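Local coordinates for protein esterase Rv0045c (Mycobacterium tuberculosis, PDB 6WYN) that hydrolyses carboxylic esters, with a preference for short, straight-chain alkyl esters, and probably acts in ester and lipid metabolism, at residues 53-58 with 315-320; 74-79 with 94-99; 173-178 with 267-272. All blocks are in the same frame, centred on the assembly; numbering follows the deposited sequence.

In the fold
Followed from the N terminus, the chain first passes 53-58, the last part of helix 49-55 and the turn after it, which finds its partner 257 residues later at the start of helix 317-328; contact 1 thus closes a loop spanning most of the alpha/beta hydrolase fold. Contacts 2 and 3 both nest inside that loop and follow one another in series. Contact 2 closes a short loop, from strand 73-78 to the segment leading into helix 99-105. Contact 3 joins strand 174-178 to the lead-in of its sheet neighbour 273-278, across 88 intervening residues. Contacts 2 and 3 reach the same sheet, their centres about 21 Å apart; contacts 1 and 2 touch where L320 packs on W98.

Contact 1: residues 53-58 with 315-320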
ATOM      1  N   ALA A  53      11.407  12.079   7.494  1.00 14.85           N
ATOM      2  CA  ALA A  53      11.728  13.422   6.944  1.00 16.88           C
ATOM      3  C   ALA A  53      13.145  13.422   6.298  1.00 17.25           C
ATOM      4  O   ALA A  53      13.271  13.920   5.211  1.00 18.92           O
ATOM      5  CB  ALA A  53      11.595  14.483   8.006  1.00 16.33           C
ATOM      6  N   GLU A  54      14.157  12.853   6.944  1.00 19.91           N
ATOM      7  CA  GLU A  54      15.545  12.762   6.404  1.00 23.88           C
ATOM      8  C   GLU A  54      15.528  11.939   5.089  1.00 21.42           C
ATOM      9  O   GLU A  54      15.979  12.442   4.058  1.00 20.98           O
ATOM     10  CB  GLU A  54      16.401  12.184   7.532  1.00 29.62           C
ATOM     11  CG  GLU A  54      17.859  11.903   7.200  1.00 40.49           C
ATOM     12  CD  GLU A  54      18.605  11.070   8.253  1.00 55.32           C
ATOM     13  OE1 GLU A  54      19.873  11.045   8.217  1.00 62.26           O
ATOM     14  OE2 GLU A  54      17.932  10.421   9.110  1.00 59.58           O
ATOM     15  N   GLN A  55      14.917  10.757   5.074  1.00 19.11           N
ATOM     16  CA  GLN A  55      14.792   9.946   3.827  1.00 19.70           C
ATOM     17  C   GLN A  55      14.107  10.759   2.729  1.00 20.28           C
ATOM     18  O   GLN A  55      14.485  10.598   1.562  1.00 20.43           O
ATOM     19  CB  GLN A  55      14.111   8.617   4.115  1.00 19.69           C
ATOM     20  CG  GLN A  55      14.088   7.667   2.937  1.00 20.54           C
ATOM     21  CD  GLN A  55      13.412   6.345   3.256  1.00 23.03           C
ATOM     22  OE1 GLN A  55      12.304   6.270   3.815  1.00 22.94           O
ATOM     23  NE2 GLN A  55      14.043   5.268   2.828  1.00 21.95           N
ATOM     24  N   ALA A  56      13.153  11.626   3.062  1.00 16.50           N
ATOM     25  CA  ALA A  56      12.457  12.428   2.043  1.00 16.49           C
ATOM     26  C   ALA A  56      13.289  13.664   1.691  1.00 17.69           C
ATOM     27  O   ALA A  56      12.852  14.400   0.793  1.00 16.29           O
ATOM     28  CB  ALA A  56      11.084  12.829   2.526  1.00 15.41           C
ATOM     29  N   GLY A  57      14.354  13.951   2.452  1.00 21.79           N
ATOM     30  CA  GLY A  57      15.196  15.148   2.219  1.00 23.32           C
ATOM     31  C   GLY A  57      14.421  16.419   2.506  1.00 26.34           C
ATOM     32  O   GLY A  57      14.506  17.368   1.735  1.00 29.96           O
ATOM     33  N   VAL A  58      13.605  16.441   3.554  1.00 27.44           N
ATOM     34  CA  VAL A  58      12.851  17.674   3.920  1.00 26.32           C
ATOM     35  C   VAL A  58      13.206  17.984   5.363  1.00 24.65           C
ATOM     36  O   VAL A  58      13.588  17.047   6.112  1.00 27.83           O
ATOM     37  CB  VAL A  58      11.328  17.544   3.740  1.00 26.27           C
ATOM     38  CG1 VAL A  58      10.945  17.318   2.280  1.00 28.13           C
ATOM     39  CG2 VAL A  58      10.752  16.474   4.651  1.00 25.32           C
ATOM     40  N   ASP A 315      11.716   2.100  -1.996  1.00 15.46           N
ATOM     41  CA  ASP A 315      13.059   2.123  -2.631  1.00 14.68           C
ATOM     42  C   ASP A 315      13.383   3.529  -3.142  1.00 13.30           C
ATOM     43  O   ASP A 315      14.490   3.917  -3.033  1.00 14.39           O
ATOM     44  CB  ASP A 315      13.155   1.126  -3.767  1.00 14.93           C
ATOM     45  CG  ASP A 315      12.961  -0.313  -3.332  1.00 17.41           C
ATOM     46  OD1 ASP A 315      12.880  -0.586  -2.110  1.00 19.52           O
ATOM     47  OD2 ASP A 315      12.816  -1.162  -4.236  1.00 17.02           O
ATOM     48  N   GLN A 316      12.458   4.259  -3.734  1.00 13.28           N
ATOM     49  CA  GLN A 316      12.748   5.603  -4.296  1.00 13.17           C
ATOM     50  C   GLN A 316      11.634   6.563  -3.912  1.00 11.86           C
ATOM     51  O   GLN A 316      10.978   7.128  -4.755  1.00 11.62           O
ATOM     52  CB  GLN A 316      12.942   5.507  -5.823  1.00 14.67           C
ATOM     53  CG  GLN A 316      14.172   4.686  -6.264  1.00 15.36           C
ATOM     54  CD  GLN A 316      15.513   5.239  -5.816  1.00 15.91           C
ATOM     55  OE1 GLN A 316      15.618   6.410  -5.540  1.00 16.16           O
ATOM     56  NE2 GLN A 316      16.528   4.390  -5.680  1.00 17.10           N
ATOM     57  N   PRO A 317      11.389   6.827  -2.618  1.00 12.45           N
ATOM     58  CA  PRO A 317      10.260   7.695  -2.245  1.00 13.00           C
ATOM     59  C   PRO A 317      10.346   9.130  -2.802  1.00 13.03           C
ATOM     60  O   PRO A 317       9.331   9.708  -3.202  1.00 11.41           O
ATOM     61  CB  PRO A 317      10.315   7.683  -0.711  1.00 12.50           C
ATOM     62  CG  PRO A 317      11.699   7.186  -0.338  1.00 13.67           C
ATOM     63  CD  PRO A 317      12.120   6.264  -1.468  1.00 13.70           C
ATOM     64  N   ARG A 318      11.573   9.654  -2.944  1.00 14.70           N
ATOM     65  CA  ARG A 318      11.761  11.050  -3.423  1.00 15.05           C
ATOM     66  C   ARG A 318      11.259  11.114  -4.850  1.00 14.28           C
ATOM     67  O   ARG A 318      10.536  12.074  -5.191  1.00 15.09           O
ATOM     68  CB  ARG A 318      13.209  11.535  -3.271  1.00 17.82           C
ATOM     69  CG  ARG A 318      13.695  11.702  -1.833  1.00 18.63           C
ATOM     70  CD  ARG A 318      15.152  12.173  -1.683  1.00 20.76           C
ATOM     71  NE  ARG A 318      15.685  12.028  -0.323  1.00 23.51           N
ATOM     72  CZ  ARG A 318      16.950  12.275   0.069  1.00 28.21           C
ATOM     73  NH1 ARG A 318      17.874  12.658  -0.797  1.00 32.61           N
ATOM     74  NH2 ARG A 318      17.308  12.122   1.332  1.00 28.27           N
ATOM     75  N   ALA A 319      11.571  10.107  -5.667  1.00 15.64           N
ATOM     76  CA  ALA A 319      11.124  10.110  -7.087  1.00 15.10           C
ATOM     77  C   ALA A 319       9.594   9.950  -7.093  1.00 14.70           C
ATOM     78  O   ALA A 319       8.909  10.639  -7.839  1.00 13.60           O
ATOM     79  CB  ALA A 319      11.858   9.012  -7.853  1.00 16.25           C
ATOM     80  N   LEU A 320       9.037   9.133  -6.180  1.00 14.50           N
ATOM     81  CA  LEU A 320       7.554   8.999  -6.132  1.00 14.57           C
ATOM     82  C   LEU A 320       6.866  10.304  -5.677  1.00 12.31           C
ATOM     83  O   LEU A 320       5.795  10.645  -6.209  1.00 12.54           O
ATOM     84  CB  LEU A 320       7.162   7.791  -5.269  1.00 14.43           C
ATOM     85  CG  LEU A 320       5.664   7.494  -5.302  1.00 14.63           C
ATOM     86  CD1 LEU A 320       5.205   7.350  -6.746  1.00 15.37           C
ATOM     87  CD2 LEU A 320       5.331   6.228  -4.514  1.00 13.83           C
TER
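R318 reaches from the first turn of helix 317-328 to the carbonyl groups of E54 and Q55, at the end of helix 49-55, where that helix finishes in a Schellman motif. The stronger bonds are NE to Q55 O at 2.7 Å, with an N-H...O angle of 153°, and NH2 to E54 O at 3.0 Å. NH2 also makes a weak bond to Q55 O. The two carbonyls are used differently: R318 NH2 lies in the carbonyl plane of E54, whereas NE stands above that of Q55, away from a lone pair. Both oxygens sit at the guanidinium edge, a little tilted from its plane, while G57 CA lies over one face. The straight run of the side chain from CG to NE carries the group this far. Beside it, P317 CG touches Q55 CD at 4.1 Å, the two side chains crossing at about a right angle. With CG opposite the backbone nitrogen (chi1 -173°), Q55 extends past the proline, and its OE1 hydrogen-bonds T100 OG1 of helix 99-105. That same helix packs against A56 and P317, placing the contact where helices 49-55, 317-328 and 99-105 meet, with helix 227-237 touching Q55 as well. Further back, G57 has positive phi and turns the chain out of the helix, with V58 N bonded to A53 O at 3.0 Å. Q316 occupies the N-cap position of the partner helix. A positive guanidinium at the C-terminal end of helix 49-55 would be expected to suit the helix dipole. E54 O has two donors, R318 NH2 and G57 N, the latter 2.7 Å away.

Contact 2: residues 74-79 with 94-99; sequences SALRWG and NAHTWD
L76 points its CD1 methyl straight onto a face of the H96 imidazole, 3.7 Å from the ring centroid and only 10° off the normal, a CH-pi contact over the middle of the ring. The same methyl meets A95 CB at 4.2 Å. L76 reaches them with CG beside its backbone N (chi1 -64°), and its side chain crosses that of H96 at about a right angle. The imidazole edge is used for polar bonding: ND1 donates to D99 OD2 at 2.7 Å, the acceptor lying in the ring plane and offering its syn lone pair. H96 NE2 bonds E45 OE2 in addition, and H236 stacks with the ring; with carboxylates at both nitrogens, the imidazole may well be positively charged. These residues join strand 73-78, near one side of the central alpha/beta hydrolase sheet, to the loop that follows strand 85-88, carries G91, a determinant of substrate selectivity, and runs into helix 99-105. Within the loop, N94 forms an Asx turn, OD1 accepting from H96 N at 2.9 Å, and A95 N donates to D113 OD1. The other oxygen of D99 faces W78: OD1 lies in the indole plane at its edge, 3.3 Å from CZ2, and the carboxylate is turned 63° from the ring. A water fastens this side, donating to D99 OD1 at 2.7 Å and to A95 O at 2.8 Å while accepting a weak bond from W78 NE1.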
ATOM      1  N   SER A  74      -8.613   0.671  10.209  1.00 10.81           N
ATOM      2  CA  SER A  74      -7.736   1.666  10.857  1.00 10.56           C
ATOM      3  C   SER A  74      -7.002   2.451   9.761  1.00 11.00           C
ATOM      4  O   SER A  74      -6.825   1.893   8.652  1.00 11.43           O
ATOM      5  CB  SER A  74      -6.805   0.986  11.800  1.00 10.83           C
ATOM      6  OG  SER A  74      -6.244   1.958  12.665  1.00 10.67           O
ATOM      7  N   ALA A  75      -6.622   3.698  10.032  1.00 10.04           N
ATOM      8  CA  ALA A  75      -5.901   4.540   9.067  1.00  9.97           C
ATOM      9  C   ALA A  75      -5.060   5.542   9.842  1.00 10.07           C
ATOM     10  O   ALA A  75      -5.338   5.755  11.077  1.00 10.06           O
ATOM     11  CB  ALA A  75      -6.828   5.215   8.101  1.00  9.10           C
ATOM     12  N   LEU A  76      -4.025   6.051   9.179  1.00  9.32           N
ATOM     13  CA  LEU A  76      -3.283   7.254   9.657  1.00 10.19           C
ATOM     14  C   LEU A  76      -3.802   8.468   8.915  1.00 10.22           C
ATOM     15  O   LEU A  76      -3.822   8.467   7.665  1.00 10.15           O
ATOM     16  CB  LEU A  76      -1.793   7.046   9.411  1.00 11.17           C
ATOM     17  CG  LEU A  76      -1.164   5.902  10.181  1.00 11.81           C
ATOM     18  CD1 LEU A  76       0.305   5.768   9.836  1.00 12.78           C
ATOM     19  CD2 LEU A  76      -1.345   6.107  11.672  1.00 12.54           C
ATOM     20  N   ARG A  77      -4.215   9.487   9.661  1.00 11.57           N
ATOM     21  CA  ARG A  77      -4.724  10.758   9.104  1.00 11.79           C
ATOM     22  C   ARG A  77      -3.656  11.816   9.348  1.00 11.83           C
ATOM     23  O   ARG A  77      -3.338  12.102  10.538  1.00 11.14           O
ATOM     24  CB  ARG A  77      -6.082  11.154   9.698  1.00 12.94           C
ATOM     25  CG  ARG A  77      -6.709  12.367   9.030  1.00 13.16           C
ATOM     26  CD  ARG A  77      -8.177  12.544   9.361  1.00 14.39           C
ATOM     27  NE  ARG A  77      -8.292  12.800  10.797  1.00 14.62           N
ATOM     28  CZ  ARG A  77      -9.411  12.658  11.504  1.00 14.74           C
ATOM     29  NH1 ARG A  77      -9.380  12.865  12.812  1.00 15.06           N
ATOM     30  NH2 ARG A  77     -10.533  12.344  10.900  1.00 14.53           N
ATOM     31  N   TRP A  78      -3.139  12.368   8.248  1.00 11.75           N
ATOM     32  CA  TRP A  78      -2.011  13.335   8.227  1.00 12.34           C
ATOM     33  C   TRP A  78      -2.533  14.728   7.930  1.00 13.12           C
ATOM     34  O   TRP A  78      -3.352  14.850   6.988  1.00 12.47           O
ATOM     35  CB  TRP A  78      -1.017  12.942   7.142  1.00 12.25           C
ATOM     36  CG  TRP A  78      -0.378  11.608   7.347  1.00 10.91           C
ATOM     37  CD1 TRP A  78      -0.860  10.355   7.031  1.00 11.65           C
ATOM     38  CD2 TRP A  78       0.924  11.425   7.891  1.00 10.83           C
ATOM     39  NE1 TRP A  78       0.077   9.409   7.342  1.00 10.64           N
ATOM     40  CE2 TRP A  78       1.191  10.041   7.847  1.00 11.44           C
ATOM     41  CE3 TRP A  78       1.897  12.314   8.358  1.00 11.19           C
ATOM     42  CZ2 TRP A  78       2.398   9.523   8.304  1.00 12.14           C
ATOM     43  CZ3 TRP A  78       3.096  11.795   8.782  1.00 11.82           C
ATOM     44  CH2 TRP A  78       3.347  10.422   8.748  1.00 12.09           C
ATOM     45  N   GLY A  79      -2.040  15.716   8.687  1.00 14.97           N
ATOM     46  CA  GLY A  79      -2.260  17.133   8.373  1.00 17.43           C
ATOM     47  C   GLY A  79      -3.651  17.622   8.730  1.00 21.88           C
ATOM     48  O   GLY A  79      -4.076  18.599   8.080  1.00 29.32           O
ATOM     49  N   ASN A  94       1.632  -2.072   5.581  1.00 10.25           N
ATOM     50  CA  ASN A  94       0.647  -1.308   6.352  1.00 11.14           C
ATOM     51  C   ASN A  94       0.767   0.146   5.935  1.00 10.59           C
ATOM     52  O   ASN A  94       1.647   0.477   5.118  1.00  9.99           O
ATOM     53  CB  ASN A  94       0.812  -1.513   7.862  1.00 11.78           C
ATOM     54  CG  ASN A  94       2.097  -0.925   8.371  1.00 13.62           C
ATOM     55  OD1 ASN A  94       2.121   0.254   8.766  1.00 14.78           O
ATOM     56  ND2 ASN A  94       3.152  -1.733   8.348  1.00 13.08           N
ATOM     57  N   ALA A  95      -0.104   0.972   6.482  1.00  8.95           N
ATOM     58  CA  ALA A  95      -0.187   2.410   6.188  1.00  9.47           C
ATOM     59  C   ALA A  95       1.170   3.128   6.326  1.00  9.28           C
ATOM     60  O   ALA A  95       1.359   4.150   5.656  1.00  8.13           O
ATOM     61  CB  ALA A  95      -1.225   3.020   7.081  1.00  9.33           C
ATOM     62  N   HIS A  96       2.022   2.685   7.251  1.00  9.77           N
ATOM     63  CA  HIS A  96       3.305   3.364   7.547  1.00  9.87           C
ATOM     64  C   HIS A  96       4.247   3.279   6.334  1.00 10.49           C
ATOM     65  O   HIS A  96       5.207   4.079   6.297  1.00 10.58           O
ATOM     66  CB  HIS A  96       4.003   2.780   8.776  1.00  9.72           C
ATOM     67  CG  HIS A  96       3.479   3.288  10.076  1.00  9.32           C
ATOM     68  ND1 HIS A  96       3.829   4.517  10.558  1.00  9.52           N
ATOM     69  CD2 HIS A  96       2.657   2.724  11.002  1.00  8.83           C
ATOM     70  CE1 HIS A  96       3.260   4.707  11.741  1.00  9.53           C
ATOM     71  NE2 HIS A  96       2.527   3.625  12.026  1.00  9.43           N
ATOM     72  N   THR A  97       3.990   2.379   5.372  1.00  9.67           N
ATOM     73  CA  THR A  97       4.804   2.287   4.129  1.00  9.83           C
ATOM     74  C   THR A  97       4.819   3.676   3.490  1.00 10.03           C
ATOM     75  O   THR A  97       5.786   4.024   2.796  1.00 10.96           O
ATOM     76  CB  THR A  97       4.283   1.214   3.152  1.00  9.44           C
ATOM     77  OG1 THR A  97       5.281   0.929   2.166  1.00  9.65           O
ATOM     78  CG2 THR A  97       3.041   1.640   2.416  1.00  8.82           C
ATOM     79  N   TRP A  98       3.774   4.457   3.684  1.00 10.08           N
ATOM     80  CA  TRP A  98       3.663   5.776   3.020  1.00 10.23           C
ATOM     81  C   TRP A  98       4.298   6.931   3.799  1.00 10.67           C
ATOM     82  O   TRP A  98       4.260   8.032   3.257  1.00 11.92           O
ATOM     83  CB  TRP A  98       2.222   6.086   2.711  1.00  9.94           C
ATOM     84  CG  TRP A  98       1.567   5.073   1.865  1.00  9.94           C
ATOM     85  CD1 TRP A  98       0.660   4.121   2.243  1.00  9.78           C
ATOM     86  CD2 TRP A  98       1.809   4.892   0.471  1.00 10.29           C
ATOM     87  NE1 TRP A  98       0.239   3.428   1.146  1.00 10.66           N
ATOM     88  CE2 TRP A  98       0.969   3.835   0.055  1.00 10.55           C
ATOM     89  CE3 TRP A  98       2.635   5.529  -0.458  1.00 10.05           C
ATOM     90  CZ2 TRP A  98       0.952   3.390  -1.260  1.00 10.83           C
ATOM     91  CZ3 TRP A  98       2.625   5.075  -1.751  1.00 10.04           C
ATOM     92  CH2 TRP A  98       1.743   4.070  -2.156  1.00 10.39           C
ATOM     93  N   ASP A  99       4.824   6.721   5.003  1.00 11.28           N
ATOM     94  CA  ASP A  99       5.270   7.826   5.899  1.00 11.64           C
ATOM     95  C   ASP A  99       6.211   8.787   5.136  1.00 11.82           C
ATOM     96  O   ASP A  99       6.051  10.011   5.219  1.00 11.50           O
ATOM     97  CB  ASP A  99       5.935   7.269   7.155  1.00 11.50           C
ATOM     98  CG  ASP A  99       5.012   6.562   8.137  1.00 12.34           C
ATOM     99  OD1 ASP A  99       3.750   6.547   7.894  1.00 11.59           O
ATOM    100  OD2 ASP A  99       5.571   6.003   9.129  1.00 12.34           O
TER
HETATM  101  O   HOH W   1       1.425   6.788   6.446  1.00 11.53           O

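Contact 3: residues 173-178 with 267-272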
ATOM      1  N   GLY A 173     -11.275  11.088  -8.237  1.00 30.58           N
ATOM      2  CA  GLY A 173     -11.061  11.907  -9.442  1.00 30.86           C
ATOM      3  C   GLY A 173      -9.948  11.323 -10.300  1.00 27.74           C
ATOM      4  O   GLY A 173     -10.042  11.438 -11.539  1.00 29.83           O
ATOM      5  N   GLU A 174      -8.939  10.692  -9.674  1.00 25.79           N
ATOM      6  CA  GLU A 174      -7.646  10.373 -10.328  1.00 24.76           C
ATOM      7  C   GLU A 174      -6.983   9.195  -9.601  1.00 20.68           C
ATOM      8  O   GLU A 174      -7.031   9.189  -8.361  1.00 18.95           O
ATOM      9  CB  GLU A 174      -6.901  11.702 -10.267  1.00 29.52           C
ATOM     10  CG  GLU A 174      -5.585  11.716 -10.937  1.00 36.00           C
ATOM     11  CD  GLU A 174      -5.602  12.280 -12.345  1.00 36.86           C
ATOM     12  OE1 GLU A 174      -6.464  13.149 -12.669  1.00 39.85           O
ATOM     13  OE2 GLU A 174      -4.726  11.854 -13.096  1.00 35.17           O
ATOM     14  N   LEU A 175      -6.479   8.203 -10.337  1.00 17.57           N
ATOM     15  CA  LEU A 175      -5.790   7.019  -9.770  1.00 17.77           C
ATOM     16  C   LEU A 175      -4.300   7.088 -10.103  1.00 18.85           C
ATOM     17  O   LEU A 175      -3.929   7.330 -11.278  1.00 18.83           O
ATOM     18  CB  LEU A 175      -6.337   5.719 -10.344  1.00 20.29           C
ATOM     19  CG  LEU A 175      -7.758   5.356  -9.939  1.00 23.52           C
ATOM     20  CD1 LEU A 175      -8.361   4.336 -10.889  1.00 24.12           C
ATOM     21  CD2 LEU A 175      -7.779   4.821  -8.528  1.00 27.46           C
ATOM     22  N   VAL A 176      -3.473   6.759  -9.124  1.00 16.82           N
ATOM     23  CA  VAL A 176      -2.041   6.464  -9.350  1.00 15.41           C
ATOM     24  C   VAL A 176      -1.826   5.039  -8.872  1.00 14.29           C
ATOM     25  O   VAL A 176      -2.028   4.777  -7.666  1.00 14.87           O
ATOM     26  CB  VAL A 176      -1.125   7.473  -8.649  1.00 16.12           C
ATOM     27  CG1 VAL A 176       0.318   7.141  -8.919  1.00 15.57           C
ATOM     28  CG2 VAL A 176      -1.439   8.919  -9.047  1.00 17.17           C
ATOM     29  N   LEU A 177      -1.462   4.156  -9.802  1.00 13.07           N
ATOM     30  CA  LEU A 177      -1.158   2.736  -9.555  1.00 13.23           C
ATOM     31  C   LEU A 177       0.343   2.614  -9.365  1.00 12.29           C
ATOM     32  O   LEU A 177       1.117   3.006 -10.321  1.00 12.98           O
ATOM     33  CB  LEU A 177      -1.615   1.881 -10.742  1.00 14.50           C
ATOM     34  CG  LEU A 177      -3.112   1.840 -11.022  1.00 17.19           C
ATOM     35  CD1 LEU A 177      -3.379   0.910 -12.184  1.00 19.06           C
ATOM     36  CD2 LEU A 177      -3.910   1.353  -9.815  1.00 18.33           C
ATOM     37  N   VAL A 178       0.785   2.016  -8.265  1.00 11.44           N
ATOM     38  CA  VAL A 178       2.241   1.780  -8.078  1.00 11.98           C
ATOM     39  C   VAL A 178       2.546   0.319  -8.362  1.00 12.09           C
ATOM     40  O   VAL A 178       2.177  -0.557  -7.556  1.00 12.00           O
ATOM     41  CB  VAL A 178       2.723   2.281  -6.718  1.00 12.07           C
ATOM     42  CG1 VAL A 178       4.202   2.076  -6.500  1.00 12.59           C
ATOM     43  CG2 VAL A 178       2.378   3.746  -6.566  1.00 12.52           C
ATOM     44  N   ASP A 267     -12.547  -0.825 -17.786  1.00 21.65           N
ATOM     45  CA  ASP A 267     -13.283  -0.404 -19.008  1.00 24.41           C
ATOM     46  C   ASP A 267     -14.305   0.678 -18.655  1.00 26.30           C
ATOM     47  O   ASP A 267     -14.436   1.625 -19.468  1.00 26.79           O
ATOM     48  CB  ASP A 267     -14.015  -1.562 -19.690  1.00 27.64           C
ATOM     49  CG  ASP A 267     -13.105  -2.581 -20.334  1.00 27.12           C
ATOM     50  OD1 ASP A 267     -11.953  -2.257 -20.526  1.00 29.73           O
ATOM     51  OD2 ASP A 267     -13.550  -3.717 -20.568  1.00 30.55           O
ATOM     52  N   ALA A 268     -14.931   0.607 -17.473  1.00 25.36           N
ATOM     53  CA  ALA A 268     -16.024   1.520 -17.052  1.00 28.95           C
ATOM     54  C   ALA A 268     -15.519   2.789 -16.348  1.00 30.30           C
ATOM     55  O   ALA A 268     -16.222   3.791 -16.445  1.00 31.06           O
ATOM     56  CB  ALA A 268     -16.988   0.776 -16.158  1.00 30.26           C
ATOM     57  N   LEU A 269     -14.411   2.756 -15.598  1.00 31.21           N
ATOM     58  CA  LEU A 269     -13.911   3.927 -14.793  1.00 32.32           C
ATOM     59  C   LEU A 269     -13.836   5.144 -15.694  1.00 26.57           C
ATOM     60  O   LEU A 269     -13.244   4.958 -16.767  1.00 25.96           O
ATOM     61  CB  LEU A 269     -12.446   3.734 -14.361  1.00 35.82           C
ATOM     62  CG  LEU A 269     -12.194   2.568 -13.442  1.00 38.76           C
ATOM     63  CD1 LEU A 269     -10.745   2.494 -13.064  1.00 39.48           C
ATOM     64  CD2 LEU A 269     -13.099   2.701 -12.241  1.00 46.67           C
ATOM     65  N   SER A 270     -14.163   6.341 -15.216  1.00 26.25           N
ATOM     66  CA  SER A 270     -13.738   7.586 -15.918  1.00 30.05           C
ATOM     67  C   SER A 270     -12.503   8.224 -15.252  1.00 27.48           C
ATOM     68  O   SER A 270     -11.886   9.064 -15.867  1.00 25.93           O
ATOM     69  CB  SER A 270     -14.860   8.577 -16.028  1.00 34.11           C
ATOM     70  OG  SER A 270     -15.345   8.846 -14.737  1.00 39.32           O
ATOM     71  N   ALA A 271     -12.113   7.854 -14.039  1.00 26.13           N
ATOM     72  CA  ALA A 271     -10.906   8.459 -13.422  1.00 24.31           C
ATOM     73  C   ALA A 271      -9.679   8.200 -14.302  1.00 21.49           C
ATOM     74  O   ALA A 271      -9.414   7.066 -14.667  1.00 22.35           O
ATOM     75  CB  ALA A 271     -10.710   7.867 -12.059  1.00 25.44           C
ATOM     76  N   PRO A 272      -8.892   9.218 -14.673  1.00 17.89           N
ATOM     77  CA  PRO A 272      -7.590   8.996 -15.295  1.00 19.66           C
ATOM     78  C   PRO A 272      -6.672   8.122 -14.438  1.00 18.31           C
ATOM     79  O   PRO A 272      -6.717   8.184 -13.220  1.00 19.62           O
ATOM     80  CB  PRO A 272      -7.008  10.416 -15.424  1.00 20.80           C
ATOM     81  CG  PRO A 272      -8.261  11.291 -15.522  1.00 20.61           C
ATOM     82  CD  PRO A 272      -9.200  10.641 -14.526  1.00 21.30           C
TER
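The E174 carboxylate is the flat group here, and it meets the puckered P272 ring at its CB-CG side: E174 OE2 lies 3.6 Å from P272 CB and OE1 3.8 Å from P272 CG. Both proline carbons stand out of the carboxylate plane, on one and the same side of it. A bend at chi2 (97°) turns the end of the glutamate chain back toward the ring, and the two side chains cross at about a right angle. At another corner of the ring, P272 CD touches G173 O at 3.2 Å. Beyond the proline, L175 N donates to P272 O at 2.9 Å, almost straight at 174°. With the further backbone pairing of L175 with T274, this begins the parallel ladder between strands 174-178 and 273-278 of the alpha/beta hydrolase sheet. The L175 side chain turns to the hydrophobic layer, CD1 meeting L269 CD1 at 3.7 Å, with helix 156-167 packed on both leucines. P272 has no N-H to donate, so its backbone joins the ladder through its carbonyl, while the buried E174 carboxylate, salt-bridged through OE2 to R300 of strand 299-305, probably remains ionised.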